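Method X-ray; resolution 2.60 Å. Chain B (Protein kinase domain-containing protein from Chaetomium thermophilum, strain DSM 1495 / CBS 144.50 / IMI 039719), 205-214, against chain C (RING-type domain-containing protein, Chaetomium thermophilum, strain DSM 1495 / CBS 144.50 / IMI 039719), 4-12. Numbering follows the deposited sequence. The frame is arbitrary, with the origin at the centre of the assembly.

Chain B 205-214: TRAVWWCHEN
Chain C (4-12) DPFGGMEFV

Residues 205-213 of chain B form the end of a helix that begins earlier in the chain; Asn214(B), at phi/psi -105/20, is the first to leave it, and its ND2 turns back to Trp210(B) O (2.7 Å). Chain C, without helix or strand, folds through two overlapping turns, type I from Asp4(C) to Gly7(C) and type I' from Phe6(C) to Met9(C), then extends from Glu10(C) to Val12(C) (psi 106 to 129). Gly7(C) (55/35) and Gly8(C) (66/19) take positive phi, which favours glycine; Met9(C) N to Phe6(C) O (3.0 Å) closes the second turn, and Asp4(C) OD2 accepts Gly8(C) N at 2.5 Å. Both chains advance in the same sense: CA atoms pair Arg206(B) with Phe6(C) (6.8 Å), Trp210(B) with Met9(C) (8.4 Å) and Glu213(B) with Phe11(C) (8.0 Å). The contact buries 381 Å², summed over both sides.

Arg206(B), chi1 m then t, t, reaches the first turn, where NE gives a weak hydrogen bond to Pro5(C) O (3.0 Å, 128°); its length carries a donor N-H out to the turn, where a backbone carbonyl can accept it. The CB that Gly7(C) lacks would lie 3.5 Å from Arg206(B) NE. Trp209(B) (chi1 t, chi2 83°), pointing toward chain C, has the largest covered area, 87 Å²; it and Phe6(C) are buried, where large apolar rings fit. Phe6(C) (m, chi2 -77°) lies over one face of its indole, CD1 3.5 Å from Trp209(B) CE2, with planes at 40°. At the indole edge, Trp209(B) CH2 meets Met9(C) O at 3.4 Å and Glu10(C) CA at 3.9 Å, while Trp209(B) CZ3 packs 3.9 Å from Met9(C) CB. Met9(C) (m, m, t) then leads its end away. Trp210(B) (t, chi2 -119°) brings CZ3 to 4.2 Å from Met9(C) O, and Glu213(B) OE1 approaches Phe11(C) CB at 4.3 Å.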

ATOM      1  N   THR B 205     -13.312  15.449   4.417  1.00 19.10           N
ATOM      2  CA  THR B 205     -12.351  15.536   5.511  1.00 19.09           C
ATOM      3  C   THR B 205     -12.199  14.193   6.216  1.00 27.86           C
ATOM      4  O   THR B 205     -11.085  13.799   6.583  1.00 28.72           O
ATOM      5  CB  THR B 205     -12.778  16.620   6.502  1.00 25.00           C
ATOM      6  OG1 THR B 205     -12.926  17.867   5.813  1.00 27.65           O
ATOM      7  CG2 THR B 205     -11.745  16.787   7.605  1.00 32.14           C
ATOM      8  N   ARG B 206     -13.302  13.462   6.394  1.00 27.95           N
ATOM      9  CA  ARG B 206     -13.196  12.135   6.992  1.00 30.42           C
ATOM     10  C   ARG B 206     -12.409  11.190   6.092  1.00 30.67           C
ATOM     11  O   ARG B 206     -11.619  10.374   6.578  1.00 32.40           O
ATOM     12  CB  ARG B 206     -14.584  11.564   7.277  1.00 30.24           C
ATOM     13  CG  ARG B 206     -15.324  12.235   8.424  1.00 36.23           C
ATOM     14  CD  ARG B 206     -16.582  11.452   8.787  1.00 47.79           C
ATOM     15  NE  ARG B 206     -17.305  12.045   9.909  1.00 48.47           N
ATOM     16  CZ  ARG B 206     -18.319  12.899   9.792  1.00 61.95           C
ATOM     17  NH1 ARG B 206     -18.753  13.274   8.593  1.00 55.23           N
ATOM     18  NH2 ARG B 206     -18.901  13.379  10.883  1.00 64.78           N
ATOM     19  N   ALA B 207     -12.588  11.303   4.774  1.00 30.72           N
ATOM     20  CA  ALA B 207     -11.853  10.441   3.855  1.00 20.38           C
ATOM     21  C   ALA B 207     -10.355  10.693   3.955  1.00 20.17           C
ATOM     22  O   ALA B 207      -9.565   9.756   4.113  1.00 34.17           O
ATOM     23  CB  ALA B 207     -12.343  10.659   2.424  1.00 23.91           C
ATOM     24  N   VAL B 208      -9.942  11.960   3.876  1.00 25.49           N
ATOM     25  CA  VAL B 208      -8.517  12.264   3.970  1.00 23.30           C
ATOM     26  C   VAL B 208      -7.997  11.957   5.366  1.00 25.23           C
ATOM     27  O   VAL B 208      -6.850  11.525   5.527  1.00 33.35           O
ATOM     28  CB  VAL B 208      -8.250  13.726   3.574  1.00 19.31           C
ATOM     29  CG1 VAL B 208      -6.777  14.053   3.704  1.00 19.35           C
ATOM     30  CG2 VAL B 208      -8.714  13.973   2.159  1.00 22.01           C
ATOM     31  N   TRP B 209      -8.817  12.167   6.398  1.00 27.08           N
ATOM     32  CA  TRP B 209      -8.402  11.770   7.738  1.00 24.78           C
ATOM     33  C   TRP B 209      -8.141  10.272   7.798  1.00 23.98           C
ATOM     34  O   TRP B 209      -7.138   9.830   8.371  1.00 34.75           O
ATOM     35  CB  TRP B 209      -9.464  12.164   8.763  1.00 36.77           C
ATOM     36  CG  TRP B 209      -9.243  11.540  10.113  1.00 32.87           C
ATOM     37  CD1 TRP B 209      -8.420  11.993  11.103  1.00 33.18           C
ATOM     38  CD2 TRP B 209      -9.853  10.345  10.615  1.00 30.67           C
ATOM     39  NE1 TRP B 209      -8.483  11.155  12.190  1.00 34.73           N
ATOM     40  CE2 TRP B 209      -9.355  10.135  11.915  1.00 29.65           C
ATOM     41  CE3 TRP B 209     -10.772   9.431  10.089  1.00 34.37           C
ATOM     42  CZ2 TRP B 209      -9.744   9.052  12.697  1.00 39.25           C
ATOM     43  CZ3 TRP B 209     -11.158   8.357  10.867  1.00 31.78           C
ATOM     44  CH2 TRP B 209     -10.645   8.176  12.157  1.00 39.33           C
ATOM     45  N   TRP B 210      -9.023   9.473   7.193  1.00 24.07           N
ATOM     46  CA  TRP B 210      -8.849   8.025   7.218  1.00 32.32           C
ATOM     47  C   TRP B 210      -7.619   7.602   6.423  1.00 36.32           C
ATOM     48  O   TRP B 210      -6.906   6.671   6.821  1.00 34.42           O
ATOM     49  CB  TRP B 210     -10.103   7.344   6.680  1.00 32.53           C
ATOM     50  CG  TRP B 210     -10.034   5.859   6.713  1.00 24.67           C
ATOM     51  CD1 TRP B 210     -10.105   5.015   5.648  1.00 32.62           C
ATOM     52  CD2 TRP B 210      -9.862   5.034   7.871  1.00 25.51           C
ATOM     53  NE1 TRP B 210     -10.000   3.713   6.068  1.00 34.65           N
ATOM     54  CE2 TRP B 210      -9.850   3.697   7.429  1.00 26.26           C
ATOM     55  CE3 TRP B 210      -9.722   5.298   9.237  1.00 32.59           C
ATOM     56  CZ2 TRP B 210      -9.703   2.625   8.305  1.00 27.31           C
ATOM     57  CZ3 TRP B 210      -9.576   4.232  10.104  1.00 32.63           C
ATOM     58  CH2 TRP B 210      -9.569   2.912   9.635  1.00 36.61           C
ATOM     59  N   CYS B 211      -7.356   8.269   5.299  1.00 31.14           N
ATOM     60  CA  CYS B 211      -6.142   7.982   4.543  1.00 21.09           C
ATOM     61  C   CYS B 211      -4.908   8.200   5.406  1.00 24.70           C
ATOM     62  O   CYS B 211      -4.044   7.323   5.513  1.00 34.50           O
ATOM     63  CB  CYS B 211      -6.079   8.865   3.298  1.00 20.78           C
ATOM     64  SG  CYS B 211      -7.260   8.434   2.010  1.00 20.87           S
ATOM     65  N   HIS B 212      -4.817   9.369   6.041  1.00 21.85           N
ATOM     66  CA  HIS B 212      -3.646   9.670   6.854  1.00 24.47           C
ATOM     67  C   HIS B 212      -3.610   8.822   8.116  1.00 24.34           C
ATOM     68  O   HIS B 212      -2.525   8.473   8.594  1.00 22.04           O
ATOM     69  CB  HIS B 212      -3.628  11.158   7.195  1.00 20.84           C
ATOM     70  CG  HIS B 212      -3.517  12.046   5.996  1.00 20.47           C
ATOM     71  ND1 HIS B 212      -3.511  13.422   6.084  1.00 20.24           N
ATOM     72  CD2 HIS B 212      -3.409  11.754   4.679  1.00 20.45           C
ATOM     73  CE1 HIS B 212      -3.404  13.937   4.872  1.00 20.17           C
ATOM     74  NE2 HIS B 212      -3.340  12.947   4.002  1.00 20.27           N
ATOM     75  N   GLU B 213      -4.777   8.479   8.668  1.00 29.62           N
ATOM     76  CA  GLU B 213      -4.813   7.575   9.813  1.00 29.46           C
ATOM     77  C   GLU B 213      -4.152   6.243   9.481  1.00 29.29           C
ATOM     78  O   GLU B 213      -3.620   5.574  10.375  1.00 34.13           O
ATOM     79  CB  GLU B 213      -6.259   7.355  10.261  1.00 33.46           C
ATOM     80  CG  GLU B 213      -6.433   7.112  11.760  1.00 37.72           C
ATOM     81  CD  GLU B 213      -6.026   8.310  12.608  1.00 43.99           C
ATOM     82  OE1 GLU B 213      -5.698   8.112  13.797  1.00 51.47           O
ATOM     83  OE2 GLU B 213      -6.043   9.447  12.090  1.00 36.89           O
ATOM     84  N   ASN B 214      -4.180   5.844   8.208  1.00 29.18           N
ATOM     85  CA  ASN B 214      -3.545   4.621   7.738  1.00 28.45           C
ATOM     86  C   ASN B 214      -2.252   4.896   6.979  1.00 24.26           C
ATOM     87  O   ASN B 214      -1.798   4.046   6.204  1.00 23.83           O
ATOM     88  CB  ASN B 214      -4.514   3.834   6.856  1.00 28.90           C
ATOM     89  CG  ASN B 214      -5.702   3.310   7.630  1.00 31.59           C
ATOM     90  OD1 ASN B 214      -5.698   2.172   8.104  1.00 38.14           O
ATOM     91  ND2 ASN B 214      -6.719   4.147   7.783  1.00 35.42           N
TER
ATOM     92  N   ASP C   4     -20.049  13.003  17.306  1.00 68.25           N
ATOM     93  CA  ASP C   4     -18.763  12.351  17.082  1.00 69.03           C
ATOM     94  C   ASP C   4     -18.192  12.744  15.720  1.00 72.49           C
ATOM     95  O   ASP C   4     -18.760  12.394  14.686  1.00 70.02           O
ATOM     96  CB  ASP C   4     -18.918  10.833  17.166  1.00 58.11           C
ATOM     97  CG  ASP C   4     -17.598  10.106  17.040  1.00 66.99           C
ATOM     98  OD1 ASP C   4     -16.792  10.166  17.992  1.00 72.16           O
ATOM     99  OD2 ASP C   4     -17.363   9.474  15.990  1.00 70.18           O
ATOM    100  N   PRO C   5     -17.065  13.470  15.709  1.00 88.98           N
ATOM    101  CA  PRO C   5     -16.542  13.968  14.430  1.00 88.37           C
ATOM    102  C   PRO C   5     -15.874  12.905  13.579  1.00 87.21           C
ATOM    103  O   PRO C   5     -15.823  13.067  12.352  1.00 91.35           O
ATOM    104  CB  PRO C   5     -15.530  15.039  14.863  1.00 87.81           C
ATOM    105  CG  PRO C   5     -15.032  14.546  16.176  1.00 83.12           C
ATOM    106  CD  PRO C   5     -16.202  13.859  16.842  1.00 83.10           C
ATOM    107  N   PHE C   6     -15.372  11.830  14.178  1.00 72.54           N
ATOM    108  CA  PHE C   6     -14.660  10.792  13.447  1.00 65.19           C
ATOM    109  C   PHE C   6     -15.569   9.675  12.945  1.00 61.79           C
ATOM    110  O   PHE C   6     -15.068   8.625  12.531  1.00 62.06           O
ATOM    111  CB  PHE C   6     -13.551  10.207  14.326  1.00 62.36           C
ATOM    112  CG  PHE C   6     -12.608  11.241  14.874  1.00 61.12           C
ATOM    113  CD1 PHE C   6     -11.630  11.801  14.068  1.00 52.02           C
ATOM    114  CD2 PHE C   6     -12.698  11.653  16.193  1.00 60.31           C
ATOM    115  CE1 PHE C   6     -10.762  12.754  14.568  1.00 52.36           C
ATOM    116  CE2 PHE C   6     -11.831  12.603  16.697  1.00 55.54           C
ATOM    117  CZ  PHE C   6     -10.863  13.155  15.884  1.00 54.73           C
ATOM    118  N   GLY C   7     -16.885   9.874  12.968  1.00 56.11           N
ATOM    119  CA  GLY C   7     -17.797   8.858  12.471  1.00 55.15           C
ATOM    120  C   GLY C   7     -17.628   7.505  13.121  1.00 51.30           C
ATOM    121  O   GLY C   7     -17.798   6.473  12.457  1.00 51.46           O
ATOM    122  N   GLY C   8     -17.292   7.477  14.407  1.00 52.85           N
ATOM    123  CA  GLY C   8     -17.108   6.224  15.106  1.00 54.46           C
ATOM    124  C   GLY C   8     -15.944   5.391  14.628  1.00 53.95           C
ATOM    125  O   GLY C   8     -15.913   4.186  14.885  1.00 55.53           O
ATOM    126  N   MET C   9     -14.982   5.998  13.933  1.00 54.95           N
ATOM    127  CA  MET C   9     -13.819   5.289  13.423  1.00 52.11           C
ATOM    128  C   MET C   9     -12.526   5.701  14.113  1.00 52.74           C
ATOM    129  O   MET C   9     -11.453   5.233  13.713  1.00 56.90           O
ATOM    130  CB  MET C   9     -13.681   5.517  11.911  1.00 50.05           C
ATOM    131  CG  MET C   9     -14.908   5.142  11.100  1.00 49.63           C
ATOM    132  SD  MET C   9     -15.108   3.362  10.914  1.00 54.51           S
ATOM    133  CE  MET C   9     -16.783   3.272  10.280  1.00 51.82           C
ATOM    134  N   GLU C  10     -12.593   6.562  15.127  1.00 53.41           N
ATOM    135  CA  GLU C  10     -11.383   7.035  15.785  1.00 54.38           C
ATOM    136  C   GLU C  10     -10.576   5.859  16.322  1.00 63.72           C
ATOM    137  O   GLU C  10     -11.110   4.984  17.010  1.00 57.95           O
ATOM    138  CB  GLU C  10     -11.731   8.000  16.918  1.00 55.52           C
ATOM    139  CG  GLU C  10     -10.508   8.597  17.603  1.00 56.94           C
ATOM    140  CD  GLU C  10     -10.869   9.557  18.718  1.00 58.55           C
ATOM    141  OE1 GLU C  10      -9.999  10.363  19.109  1.00 59.75           O
ATOM    142  OE2 GLU C  10     -12.023   9.512  19.196  1.00 59.02           O
ATOM    143  N   PHE C  11      -9.288   5.837  15.992  1.00 73.25           N
ATOM    144  CA  PHE C  11      -8.380   4.805  16.470  1.00 73.01           C
ATOM    145  C   PHE C  11      -7.720   5.276  17.760  1.00 74.46           C
ATOM    146  O   PHE C  11      -7.006   6.284  17.764  1.00 74.70           O
ATOM    147  CB  PHE C  11      -7.321   4.475  15.420  1.00 75.88           C
ATOM    148  CG  PHE C  11      -6.201   3.624  15.945  1.00 78.46           C
ATOM    149  CD1 PHE C  11      -6.408   2.284  16.231  1.00 80.29           C
ATOM    150  CD2 PHE C  11      -4.946   4.165  16.163  1.00 77.95           C
ATOM    151  CE1 PHE C  11      -5.380   1.499  16.718  1.00 82.00           C
ATOM    152  CE2 PHE C  11      -3.916   3.387  16.651  1.00 81.95           C
ATOM    153  CZ  PHE C  11      -4.133   2.052  16.929  1.00 85.54           C
ATOM    154  N   VAL C  12      -7.962   4.550  18.845  1.00 75.43           N
ATOM    155  CA  VAL C  12      -7.360   4.850  20.142  1.00 68.51           C
ATOM    156  C   VAL C  12      -6.574   3.625  20.599  1.00 70.04           C
ATOM    157  O   VAL C  12      -7.180   2.623  21.003  1.00 70.18           O
ATOM    158  CB  VAL C  12      -8.424   5.249  21.177  1.00 66.30           C
ATOM    159  CG1 VAL C  12      -8.812   6.704  20.990  1.00 64.65           C
ATOM    160  CG2 VAL C  12      -9.652   4.353  21.064  1.00 70.62           C
TER